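Local coordinates for putative dehydratase (Mesorhizobium loti, PDB 2POZ), which is of unknown function but, as a member of the mandelate racemase/muconate lactonizing enzyme branch of the enolase superfamily, probably acts as a lyase, perhaps a dehydratase, at residues 51-56 with 92-96; 65-71 with 100-104; 110-114 with 320-324; 129-133 with 144-148. All coordinates share one frame. Numbering follows the deposited sequence.

Interaction 1 of 4, residues 51-56 with 92-96; sequences MIKDLS and GISAI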
loop_
_atom_site.group_PDB
_atom_site.type_symbol
_atom_site.label_atom_id
_atom_site.label_comp_id
_atom_site.label_asym_id
_atom_site.label_seq_id
_atom_site.Cartn_x
_atom_site.Cartn_y
_atom_site.Cartn_z
HETATM N N MSE A 51 18.643 -18.935 -31.992
HETATM C CA MSE A 51 18.935 -17.662 -31.338
HETATM C C MSE A 51 20.433 -17.418 -31.243
HETATM O O MSE A 51 20.900 -16.320 -31.514
HETATM C CB MSE A 51 18.327 -17.606 -29.938
HETATM C CG MSE A 51 18.560 -16.267 -29.233
HETATM SE SE MSE A 51 17.767 -14.754 -30.178
HETATM C CE MSE A 51 19.161 -14.311 -31.417
ATOM N N ILE A 52 21.188 -18.435 -30.850
ATOM C CA ILE A 52 22.627 -18.268 -30.752
ATOM C C ILE A 52 23.176 -17.899 -32.131
ATOM O O ILE A 52 24.045 -17.036 -32.249
ATOM C CB ILE A 52 23.302 -19.541 -30.230
ATOM C CG1 ILE A 52 22.793 -19.834 -28.809
ATOM C CG2 ILE A 52 24.836 -19.366 -30.229
ATOM C CD1 ILE A 52 23.339 -21.120 -28.222
ATOM N N LYS A 53 22.653 -18.543 -33.169
ATOM C CA LYS A 53 23.077 -18.265 -34.542
ATOM C C LYS A 53 22.826 -16.798 -34.913
ATOM O O LYS A 53 23.730 -16.115 -35.401
ATOM C CB LYS A 53 22.323 -19.175 -35.523
ATOM C CG LYS A 53 22.704 -18.985 -36.986
ATOM C CD LYS A 53 21.905 -19.934 -37.874
ATOM C CE LYS A 53 22.359 -19.868 -39.329
ATOM N NZ LYS A 53 22.108 -18.534 -39.936
ATOM N N ASP A 54 21.605 -16.322 -34.677
ATOM C CA ASP A 54 21.253 -14.936 -35.002
ATOM C C ASP A 54 22.090 -13.944 -34.205
ATOM O O ASP A 54 22.570 -12.951 -34.749
ATOM C CB ASP A 54 19.766 -14.670 -34.741
ATOM C CG ASP A 54 18.848 -15.463 -35.672
ATOM O OD1 ASP A 54 19.305 -15.881 -36.756
ATOM O OD2 ASP A 54 17.660 -15.653 -35.324
ATOM N N LEU A 55 22.253 -14.211 -32.914
ATOM C CA LEU A 55 23.049 -13.340 -32.050
ATOM C C LEU A 55 24.504 -13.308 -32.509
ATOM O O LEU A 55 25.119 -12.240 -32.609
ATOM C CB LEU A 55 22.990 -13.827 -30.592
ATOM C CG LEU A 55 21.715 -13.548 -29.782
ATOM C CD1 LEU A 55 21.781 -14.298 -28.451
ATOM C CD2 LEU A 55 21.560 -12.031 -29.551
ATOM N N SER A 56 25.053 -14.481 -32.797
ATOM C CA SER A 56 26.447 -14.563 -33.225
ATOM C C SER A 56 26.721 -13.820 -34.524
ATOM O O SER A 56 27.694 -13.074 -34.617
ATOM C CB SER A 56 26.872 -16.025 -33.381
ATOM O OG SER A 56 26.816 -16.701 -32.140
ATOM N N GLY A 92 20.291 -17.808 -25.111
ATOM C CA GLY A 92 21.269 -17.585 -26.167
ATOM C C GLY A 92 22.361 -16.662 -25.644
ATOM O O GLY A 92 23.562 -16.929 -25.767
ATOM N N ILE A 93 21.941 -15.564 -25.036
ATOM C CA ILE A 93 22.896 -14.622 -24.481
ATOM C C ILE A 93 23.747 -15.288 -23.399
ATOM O O ILE A 93 24.953 -15.081 -23.350
ATOM C CB ILE A 93 22.180 -13.381 -23.909
ATOM C CG1 ILE A 93 21.586 -12.575 -25.074
ATOM C CG2 ILE A 93 23.174 -12.530 -23.079
ATOM C CD1 ILE A 93 20.739 -11.373 -24.668
ATOM N N SER A 94 23.124 -16.110 -22.556
ATOM C CA SER A 94 23.837 -16.791 -21.477
ATOM C C SER A 94 24.938 -17.705 -21.999
ATOM O O SER A 94 26.050 -17.718 -21.472
ATOM C CB SER A 94 22.873 -17.645 -20.630
ATOM O OG SER A 94 21.861 -16.872 -20.016
ATOM N N ALA A 95 24.614 -18.487 -23.024
ATOM C CA ALA A 95 25.575 -19.418 -23.592
ATOM C C ALA A 95 26.807 -18.665 -24.088
ATOM O O ALA A 95 27.936 -19.053 -23.818
ATOM C CB ALA A 95 24.924 -20.215 -24.736
ATOM N N ILE A 96 26.568 -17.579 -24.807
ATOM C CA ILE A 96 27.640 -16.758 -25.346
ATOM C C ILE A 96 28.471 -16.142 -24.227
ATOM O O ILE A 96 29.697 -16.180 -24.272
ATOM C CB ILE A 96 27.055 -15.640 -26.250
ATOM C CG1 ILE A 96 26.576 -16.263 -27.564
ATOM C CG2 ILE A 96 28.106 -14.549 -26.505
ATOM C CD1 ILE A 96 25.726 -15.360 -28.410
#

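Interaction 2 of 4, residues 65-71 with 100-104; sequences PSRIEEL and LWDIK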
loop_
_atom_site.group_PDB
_atom_site.type_symbol
_atom_site.label_atom_id
_atom_site.label_comp_id
_atom_site.label_asym_id
_atom_site.label_seq_id
_atom_site.Cartn_x
_atom_site.Cartn_y
_atom_site.Cartn_z
ATOM N N PRO A 65 36.733 -10.368 -27.444
ATOM C CA PRO A 65 35.997 -11.107 -26.408
ATOM C C PRO A 65 36.246 -10.650 -24.971
ATOM O O PRO A 65 35.493 -11.012 -24.068
ATOM C CB PRO A 65 36.438 -12.554 -26.638
ATOM C CG PRO A 65 37.861 -12.390 -27.107
ATOM C CD PRO A 65 37.755 -11.221 -28.079
ATOM N N SER A 66 37.295 -9.860 -24.749
ATOM C CA SER A 66 37.596 -9.403 -23.394
ATOM C C SER A 66 36.562 -8.389 -22.881
ATOM O O SER A 66 36.396 -8.231 -21.671
ATOM C CB SER A 66 38.995 -8.780 -23.329
ATOM O OG SER A 66 39.006 -7.506 -23.947
ATOM N N ARG A 67 35.869 -7.710 -23.794
ATOM C CA ARG A 67 34.854 -6.722 -23.404
ATOM C C ARG A 67 33.512 -7.428 -23.164
ATOM O O ARG A 67 32.541 -7.224 -23.886
ATOM C CB ARG A 67 34.706 -5.658 -24.497
ATOM C CG ARG A 67 35.917 -4.724 -24.644
ATOM C CD ARG A 67 35.633 -3.619 -25.670
ATOM N NE ARG A 67 36.190 -3.932 -26.983
ATOM C CZ ARG A 67 35.907 -3.263 -28.102
ATOM N NH1 ARG A 67 35.061 -2.239 -28.074
ATOM N NH2 ARG A 67 36.482 -3.613 -29.251
ATOM N N ILE A 68 33.468 -8.259 -22.133
ATOM C CA ILE A 68 32.261 -9.015 -21.838
ATOM C C ILE A 68 31.048 -8.161 -21.475
ATOM O O ILE A 68 29.971 -8.344 -22.040
ATOM C CB ILE A 68 32.524 -10.032 -20.725
ATOM C CG1 ILE A 68 33.755 -10.868 -21.081
ATOM C CG2 ILE A 68 31.299 -10.932 -20.548
ATOM C CD1 ILE A 68 34.051 -11.997 -20.095
ATOM N N GLU A 69 31.208 -7.229 -20.541
ATOM C CA GLU A 69 30.081 -6.381 -20.155
ATOM C C GLU A 69 29.554 -5.622 -21.371
ATOM O O GLU A 69 28.345 -5.476 -21.539
ATOM C CB GLU A 69 30.495 -5.383 -19.062
ATOM C CG GLU A 69 30.678 -5.982 -17.669
ATOM C CD GLU A 69 29.375 -6.093 -16.882
ATOM O OE1 GLU A 69 28.317 -5.646 -17.379
ATOM O OE2 GLU A 69 29.416 -6.623 -15.751
ATOM N N GLU A 70 30.456 -5.139 -22.225
ATOM C CA GLU A 70 30.025 -4.400 -23.410
ATOM C C GLU A 70 29.227 -5.269 -24.375
ATOM O O GLU A 70 28.192 -4.845 -24.889
ATOM C CB GLU A 70 31.224 -3.798 -24.150
ATOM C CG GLU A 70 30.809 -2.907 -25.326
ATOM C CD GLU A 70 31.995 -2.243 -26.011
ATOM O OE1 GLU A 70 32.770 -2.952 -26.679
ATOM O OE2 GLU A 70 32.154 -1.011 -25.871
ATOM N N LEU A 71 29.716 -6.480 -24.621
ATOM C CA LEU A 71 29.044 -7.406 -25.526
ATOM C C LEU A 71 27.661 -7.776 -25.005
ATOM O O LEU A 71 26.700 -7.854 -25.768
ATOM C CB LEU A 71 29.881 -8.676 -25.710
ATOM C CG LEU A 71 30.992 -8.675 -26.766
ATOM C CD1 LEU A 71 30.388 -8.431 -28.135
ATOM C CD2 LEU A 71 32.015 -7.610 -26.452
ATOM N N LEU A 100 32.529 -16.393 -23.194
ATOM C CA LEU A 100 33.398 -15.229 -23.091
ATOM C C LEU A 100 34.229 -15.292 -21.816
ATOM O O LEU A 100 35.428 -15.023 -21.851
ATOM C CB LEU A 100 32.569 -13.948 -23.143
ATOM C CG LEU A 100 31.957 -13.720 -24.528
ATOM C CD1 LEU A 100 31.038 -12.500 -24.503
ATOM C CD2 LEU A 100 33.079 -13.530 -25.552
ATOM N N TRP A 101 33.601 -15.649 -20.692
ATOM C CA TRP A 101 34.334 -15.760 -19.426
ATOM C C TRP A 101 35.339 -16.912 -19.500
ATOM O O TRP A 101 36.417 -16.858 -18.902
ATOM C CB TRP A 101 33.376 -15.984 -18.248
ATOM C CG TRP A 101 32.694 -14.727 -17.807
ATOM C CD1 TRP A 101 31.401 -14.369 -18.038
ATOM C CD2 TRP A 101 33.302 -13.622 -17.120
ATOM N NE1 TRP A 101 31.159 -13.105 -17.541
ATOM C CE2 TRP A 101 32.312 -12.627 -16.972
ATOM C CE3 TRP A 101 34.590 -13.379 -16.619
ATOM C CZ2 TRP A 101 32.569 -11.403 -16.345
ATOM C CZ3 TRP A 101 34.846 -12.163 -15.995
ATOM C CH2 TRP A 101 33.837 -11.191 -15.863
ATOM N N ASP A 102 34.983 -17.959 -20.235
ATOM C CA ASP A 102 35.882 -19.099 -20.396
ATOM C C ASP A 102 37.163 -18.587 -21.088
ATOM O O ASP A 102 38.280 -18.890 -20.668
ATOM C CB ASP A 102 35.186 -20.172 -21.240
ATOM C CG ASP A 102 35.884 -21.522 -21.182
ATOM O OD1 ASP A 102 36.627 -21.795 -20.206
ATOM O OD2 ASP A 102 35.667 -22.321 -22.116
ATOM N N ILE A 103 36.992 -17.790 -22.138
ATOM C CA ILE A 103 38.133 -17.243 -22.866
ATOM C C ILE A 103 38.969 -16.317 -21.992
ATOM O O ILE A 103 40.204 -16.367 -22.020
ATOM C CB ILE A 103 37.667 -16.486 -24.129
ATOM C CG1 ILE A 103 37.195 -17.501 -25.180
ATOM C CG2 ILE A 103 38.808 -15.619 -24.675
ATOM C CD1 ILE A 103 36.469 -16.882 -26.350
ATOM N N LYS A 104 38.301 -15.481 -21.201
ATOM C CA LYS A 104 39.015 -14.559 -20.333
ATOM C C LYS A 104 39.829 -15.324 -19.291
ATOM O O LYS A 104 40.976 -14.981 -19.027
ATOM C CB LYS A 104 38.039 -13.599 -19.643
ATOM C CG LYS A 104 38.723 -12.504 -18.820
ATOM C CD LYS A 104 37.702 -11.551 -18.199
ATOM C CE LYS A 104 37.160 -10.569 -19.218
ATOM N NZ LYS A 104 38.167 -9.529 -19.577
HETATM O O HOH W 1 36.758 -12.937 -22.985
#

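Interaction 3 of 4, residues 110-114 with 320-324; sequences VPVYE and QLEAN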
loop_
_atom_site.group_PDB
_atom_site.type_symbol
_atom_site.label_atom_id
_atom_site.label_comp_id
_atom_site.label_asym_id
_atom_site.label_seq_id
_atom_site.Cartn_x
_atom_site.Cartn_y
_atom_site.Cartn_z
ATOM N N VAL A 110 43.550 -18.668 -15.090
ATOM C CA VAL A 110 42.917 -19.046 -13.830
ATOM C C VAL A 110 41.425 -19.342 -13.975
ATOM O O VAL A 110 40.802 -18.978 -14.971
ATOM C CB VAL A 110 43.086 -17.939 -12.765
ATOM C CG1 VAL A 110 44.571 -17.714 -12.469
ATOM C CG2 VAL A 110 42.438 -16.648 -13.249
ATOM N N PRO A 111 40.840 -20.029 -12.983
ATOM C CA PRO A 111 39.410 -20.350 -13.032
ATOM C C PRO A 111 38.592 -19.060 -13.043
ATOM O O PRO A 111 39.034 -18.029 -12.524
ATOM C CB PRO A 111 39.189 -21.147 -11.751
ATOM C CG PRO A 111 40.532 -21.799 -11.508
ATOM C CD PRO A 111 41.492 -20.681 -11.832
ATOM N N VAL A 112 37.403 -19.106 -13.628
ATOM C CA VAL A 112 36.568 -17.918 -13.660
ATOM C C VAL A 112 36.250 -17.440 -12.241
ATOM O O VAL A 112 36.143 -16.238 -12.004
ATOM C CB VAL A 112 35.247 -18.163 -14.430
ATOM C CG1 VAL A 112 34.313 -16.968 -14.260
ATOM C CG2 VAL A 112 35.547 -18.375 -15.914
ATOM N N TYR A 113 36.122 -18.357 -11.284
ATOM C CA TYR A 113 35.814 -17.909 -9.930
ATOM C C TYR A 113 36.903 -17.029 -9.312
ATOM O O TYR A 113 36.622 -16.268 -8.389
ATOM C CB TYR A 113 35.478 -19.089 -9.005
ATOM C CG TYR A 113 36.517 -20.177 -8.905
ATOM C CD1 TYR A 113 37.753 -19.949 -8.285
ATOM C CD2 TYR A 113 36.245 -21.455 -9.378
ATOM C CE1 TYR A 113 38.684 -20.976 -8.141
ATOM C CE2 TYR A 113 37.163 -22.485 -9.236
ATOM C CZ TYR A 113 38.378 -22.244 -8.618
ATOM O OH TYR A 113 39.270 -23.280 -8.474
ATOM N N GLU A 114 38.137 -17.121 -9.809
ATOM C CA GLU A 114 39.204 -16.266 -9.285
ATOM C C GLU A 114 38.964 -14.836 -9.768
ATOM O O GLU A 114 39.209 -13.877 -9.034
ATOM C CB GLU A 114 40.590 -16.730 -9.753
ATOM C CG GLU A 114 41.162 -17.925 -9.000
ATOM C CD GLU A 114 41.146 -17.741 -7.481
ATOM O OE1 GLU A 114 41.346 -16.603 -6.997
ATOM O OE2 GLU A 114 40.946 -18.747 -6.770
ATOM N N GLN A 320 31.603 -22.904 -11.214
ATOM C CA GLN A 320 32.389 -21.669 -11.168
ATOM C C GLN A 320 31.674 -20.658 -10.275
ATOM O O GLN A 320 32.301 -19.950 -9.491
ATOM C CB GLN A 320 32.547 -21.073 -12.569
ATOM C CG GLN A 320 33.487 -21.846 -13.492
ATOM C CD GLN A 320 34.904 -21.920 -12.951
ATOM O OE1 GLN A 320 35.446 -20.924 -12.477
ATOM N NE2 GLN A 320 35.517 -23.097 -13.040
ATOM N N LEU A 321 30.353 -20.606 -10.397
ATOM C CA LEU A 321 29.546 -19.680 -9.615
ATOM C C LEU A 321 29.435 -20.121 -8.156
ATOM O O LEU A 321 29.658 -19.330 -7.238
ATOM C CB LEU A 321 28.145 -19.577 -10.228
ATOM C CG LEU A 321 27.095 -18.701 -9.536
ATOM C CD1 LEU A 321 27.174 -17.282 -10.063
ATOM C CD2 LEU A 321 25.705 -19.275 -9.798
ATOM N N GLU A 322 29.099 -21.391 -7.948
ATOM C CA GLU A 322 28.918 -21.922 -6.605
ATOM C C GLU A 322 30.193 -21.914 -5.774
ATOM O O GLU A 322 30.149 -22.031 -4.547
ATOM C CB GLU A 322 28.335 -23.333 -6.688
ATOM C CG GLU A 322 27.084 -23.386 -7.552
ATOM C CD GLU A 322 26.482 -24.775 -7.650
ATOM O OE1 GLU A 322 27.252 -25.755 -7.771
ATOM O OE2 GLU A 322 25.237 -24.880 -7.621
ATOM N N ALA A 323 31.331 -21.780 -6.435
ATOM C CA ALA A 323 32.597 -21.739 -5.711
ATOM C C ALA A 323 32.798 -20.332 -5.149
ATOM O O ALA A 323 33.498 -20.146 -4.149
ATOM C CB ALA A 323 33.751 -22.077 -6.651
ATOM N N ASN A 324 32.134 -19.360 -5.770
ATOM C CA ASN A 324 32.301 -17.951 -5.417
ATOM C C ASN A 324 31.222 -17.205 -4.619
ATOM O O ASN A 324 31.555 -16.346 -3.800
ATOM C CB ASN A 324 32.619 -17.197 -6.719
ATOM C CG ASN A 324 32.748 -15.697 -6.531
ATOM O OD1 ASN A 324 31.774 -14.960 -6.656
ATOM N ND2 ASN A 324 33.955 -15.241 -6.235
#

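Interaction 4 of 4, residues 129-133 with 144-148; sequences NGWYG and AVERP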
loop_
_atom_site.group_PDB
_atom_site.type_symbol
_atom_site.label_atom_id
_atom_site.label_comp_id
_atom_site.label_asym_id
_atom_site.label_seq_id
_atom_site.Cartn_x
_atom_site.Cartn_y
_atom_site.Cartn_z
ATOM N N ASN A 129 18.077 -35.190 -8.491
ATOM C CA ASN A 129 16.823 -35.006 -9.211
ATOM C C ASN A 129 16.870 -36.023 -10.353
ATOM O O ASN A 129 17.902 -36.674 -10.564
ATOM C CB ASN A 129 16.728 -33.586 -9.783
ATOM C CG ASN A 129 15.301 -33.178 -10.117
ATOM O OD1 ASN A 129 14.402 -34.016 -10.196
ATOM N ND2 ASN A 129 15.090 -31.879 -10.328
ATOM N N GLY A 130 15.765 -36.161 -11.080
ATOM C CA GLY A 130 15.711 -37.080 -12.208
ATOM C C GLY A 130 15.794 -38.567 -11.894
ATOM O O GLY A 130 16.048 -39.378 -12.789
ATOM N N TRP A 131 15.564 -38.937 -10.641
ATOM C CA TRP A 131 15.645 -40.342 -10.233
ATOM C C TRP A 131 14.291 -41.053 -10.225
ATOM O O TRP A 131 14.210 -42.218 -9.843
ATOM C CB TRP A 131 16.256 -40.434 -8.832
ATOM C CG TRP A 131 15.623 -39.474 -7.840
ATOM C CD1 TRP A 131 15.976 -38.171 -7.621
ATOM C CD2 TRP A 131 14.497 -39.730 -6.989
ATOM N NE1 TRP A 131 15.141 -37.601 -6.689
ATOM C CE2 TRP A 131 14.223 -38.533 -6.286
ATOM C CE3 TRP A 131 13.689 -40.853 -6.753
ATOM C CZ2 TRP A 131 13.175 -38.425 -5.364
ATOM C CZ3 TRP A 131 12.647 -40.744 -5.835
ATOM C CH2 TRP A 131 12.400 -39.538 -5.154
ATOM N N TYR A 132 13.237 -40.361 -10.658
ATOM C CA TYR A 132 11.879 -40.919 -10.654
ATOM C C TYR A 132 11.211 -40.827 -12.030
ATOM O O TYR A 132 9.988 -40.738 -12.135
ATOM C CB TYR A 132 11.043 -40.152 -9.624
ATOM C CG TYR A 132 11.122 -38.657 -9.827
ATOM C CD1 TYR A 132 10.188 -37.991 -10.622
ATOM C CD2 TYR A 132 12.193 -37.923 -9.310
ATOM C CE1 TYR A 132 10.323 -36.629 -10.906
ATOM C CE2 TYR A 132 12.339 -36.565 -9.590
ATOM C CZ TYR A 132 11.403 -35.925 -10.390
ATOM O OH TYR A 132 11.552 -34.590 -10.695
ATOM N N GLY A 133 12.028 -40.875 -13.076
ATOM C CA GLY A 133 11.540 -40.762 -14.440
ATOM C C GLY A 133 10.364 -41.608 -14.892
ATOM O O GLY A 133 9.623 -41.191 -15.786
ATOM N N ALA A 144 12.159 -45.986 -6.209
ATOM C CA ALA A 144 13.029 -45.043 -6.905
ATOM C C ALA A 144 14.063 -44.314 -6.045
ATOM O O ALA A 144 15.101 -43.899 -6.563
ATOM C CB ALA A 144 12.179 -44.029 -7.660
ATOM N N VAL A 145 13.798 -44.146 -4.747
ATOM C CA VAL A 145 14.756 -43.438 -3.884
ATOM C C VAL A 145 16.017 -44.261 -3.626
ATOM O O VAL A 145 17.077 -43.715 -3.312
ATOM C CB VAL A 145 14.154 -43.074 -2.496
ATOM C CG1 VAL A 145 12.805 -42.373 -2.664
ATOM C CG2 VAL A 145 14.018 -44.328 -1.632
ATOM N N GLU A 146 15.898 -45.577 -3.768
ATOM C CA GLU A 146 17.018 -46.478 -3.516
ATOM C C GLU A 146 18.329 -46.158 -4.235
ATOM O O GLU A 146 19.383 -46.116 -3.600
ATOM C CB GLU A 146 16.600 -47.916 -3.825
ATOM C CG GLU A 146 15.685 -48.532 -2.773
ATOM C CD GLU A 146 15.001 -49.792 -3.276
ATOM O OE1 GLU A 146 15.651 -50.567 -4.014
ATOM O OE2 GLU A 146 13.818 -50.005 -2.933
ATOM N N ARG A 147 18.282 -45.935 -5.545
ATOM C CA ARG A 147 19.516 -45.649 -6.273
ATOM C C ARG A 147 20.220 -44.363 -5.810
ATOM O O ARG A 147 21.392 -44.396 -5.420
ATOM C CB ARG A 147 19.260 -45.591 -7.783
ATOM C CG ARG A 147 20.519 -45.306 -8.587
ATOM C CD ARG A 147 20.249 -45.229 -10.079
ATOM N NE ARG A 147 21.289 -44.471 -10.775
ATOM C CZ ARG A 147 21.533 -43.175 -10.582
ATOM N NH1 ARG A 147 20.812 -42.477 -9.711
ATOM N NH2 ARG A 147 22.501 -42.574 -11.260
ATOM N N PRO A 148 19.525 -43.211 -5.846
ATOM C CA PRO A 148 20.233 -42.008 -5.395
ATOM C C PRO A 148 20.762 -42.111 -3.960
ATOM O O PRO A 148 21.863 -41.650 -3.665
ATOM C CB PRO A 148 19.192 -40.893 -5.581
ATOM C CG PRO A 148 17.881 -41.615 -5.474
ATOM C CD PRO A 148 18.151 -42.885 -6.264
HETATM O O HOH W 2 15.818 -44.418 -9.035
#

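Interaction 1 of 4, residues 51-56 with 92-96
L55, I96 and I52 carry most of this buried contact between helices 45-59 and 87-108 of the enolase-type N-terminal domain. L55 packs on G92, I93 and I96: its CD1 lies 3.6 Å from I93 N and 3.8 Å from I93 CG1, while L55 CB meets I96 CD1 at 3.8 Å. I96 also comes within 4.4 Å of I52, CG1 to CG2. I52 in turn sets CG1 3.8 Å from G92 CA and CD1 3.9 Å from A95 CB. The small residue G92 brings the backbones together, with I52 CA and G92 CA 4.8 Å apart; a CB on G92 would clash with M51 CG, M51 being a selenomethionine. The short axes approach to 9.3 Å and cross at -67°. Around the pair, I52 and A95 continue onto V23 of strand 21-27, L55 and I96 onto M75 of helix 68-78, and M51 and L55 onto V43 of a second subunit. S56 OG donates to I52 O (2.8 Å), so its hydroxyl is satisfied within its own helix and can face the apolar I96 CD1, 4.1 Å from S56 OG. With aliphatic groups and a glycine at the crossing, the two helices are held by shape and burial of apolar surface.

Interaction 2 of 4, residues 65-71 with 100-104
A largely apolar contact with a polar edge joins the turn and first residues of helix 68-78 to the later part of helix 87-108. I68 is the main wedge: its CD1 lies 3.5 Å from W101 CD2 and 3.5 Å from K104 CE, with its CG1 3.9 Å from L100 CB. The I68 methyl sits over the indole face, CD1 3.6 Å from the centroid of the five-membered ring, a CH-pi contact. L100 fills the space beside it, its CD2 3.7 Å from P65 CB and its CD1 4.2 Å from L71 CB. Both helices belong to the N-terminal capping domain of the enolase superfamily, whose helices pack beside an antiparallel sheet; I103 continues from P65 to I25 and T27 of that sheet. R67 holds the N-cap position of helix 68-78 and centres an inverse gamma turn. Just before it, S66 O accepts a hydrogen bond from K104 NZ (3.0 Å), and that ammonium also forms a salt bridge with E114 of a neighbouring subunit. A water donates to L100 O at 2.7 Å and, weakly, to P65 O at 2.5 Å, linking the two backbones. E69 pairs with K292 of its own chain and K291 of the neighbouring subunit.

Interaction 3 of 4, residues 110-114 with 320-324
In the enolase-superfamily fold the N-terminal domain packs on a modified TIM barrel, and here residues 110-114, following helix 87-108, meet residues 320-324 of barrel helix 312-324. The polar part centres on Q320, whose carboxamide bends over to the start of the short helix 112-115: Q320 OE1 accepts a hydrogen bond from Y113 N at 2.9 Å and lies 2.9 Å from V112 N. Its other end, NE2, donates weakly to L366 O. The Y113 hydroxyl bonds to P361 O, and N324 OD1 takes K291 NZ, so these polar ends are tied to other parts of the chain. The apolar packing is led by Y113, the residue with most area covered: its ring sits obliquely against A323, and its CB is 4.1 Å from N324 CB. E114 turns away and forms a salt bridge with K104 of a neighbouring subunit. The closest carbon pair of the interface is Y113 CD2 to A323 CB, 3.7 Å.

Interaction 4 of 4, residues 129-133 with 144-148
A144 opens the contact. Its CB comes within 3.6 Å of W131 CE3 and 4.5 Å of Y132 CB, and its carbonyl O stands 3.4 Å from W131 CE3. The same O accepts a 2.6 Å hydrogen bond from a water that also donates to W131 O at 2.8 Å, so one water bridges the backbones of the two segments. V145 follows, its CG1 3.6 Å from W131 CZ3. E146 points away and makes a salt bridge with R143, and R147 makes one with E151. P148 closes the contact, its CG 3.9 Å from W131 CG. These residues meet one large indole, which lies oblique to A144, V145 and P148 and accounts for most of the loop's buried area. At the loop's other end, N129 OD1 accepts from G130 N (2.7 Å) and from Y132 OH (2.9 Å), tying its turn together. The loop leaves strand 123-128 at the entry to the barrel-type C-terminal domain, where W131 and P148 both rest on L156 of the first parallel barrel strand, 155-158, and W131 and V145 on V192 of helix 179-196.

Interactions 1 and 2 share helix 87-108: their centres are 14 Å apart, and the helices that pack on it, 45-59 and 68-78, follow each other in the chain. Interaction 3 lies next along this side, its centre 15 Å from that of interaction 2, and touches it where W101 O meets V112 CG2 at 3.5 Å. It joins the N-terminal domain to the barrel, and E114 and K104 pair reciprocally between subunits, so interactions 2 and 3 both border one subunit interface. Interaction 4, on the barrel side at strand 155-158 and helix 179-196, stands apart, with its centre about 38 Å from that of interaction 2 and 30 Å from that of interaction 3.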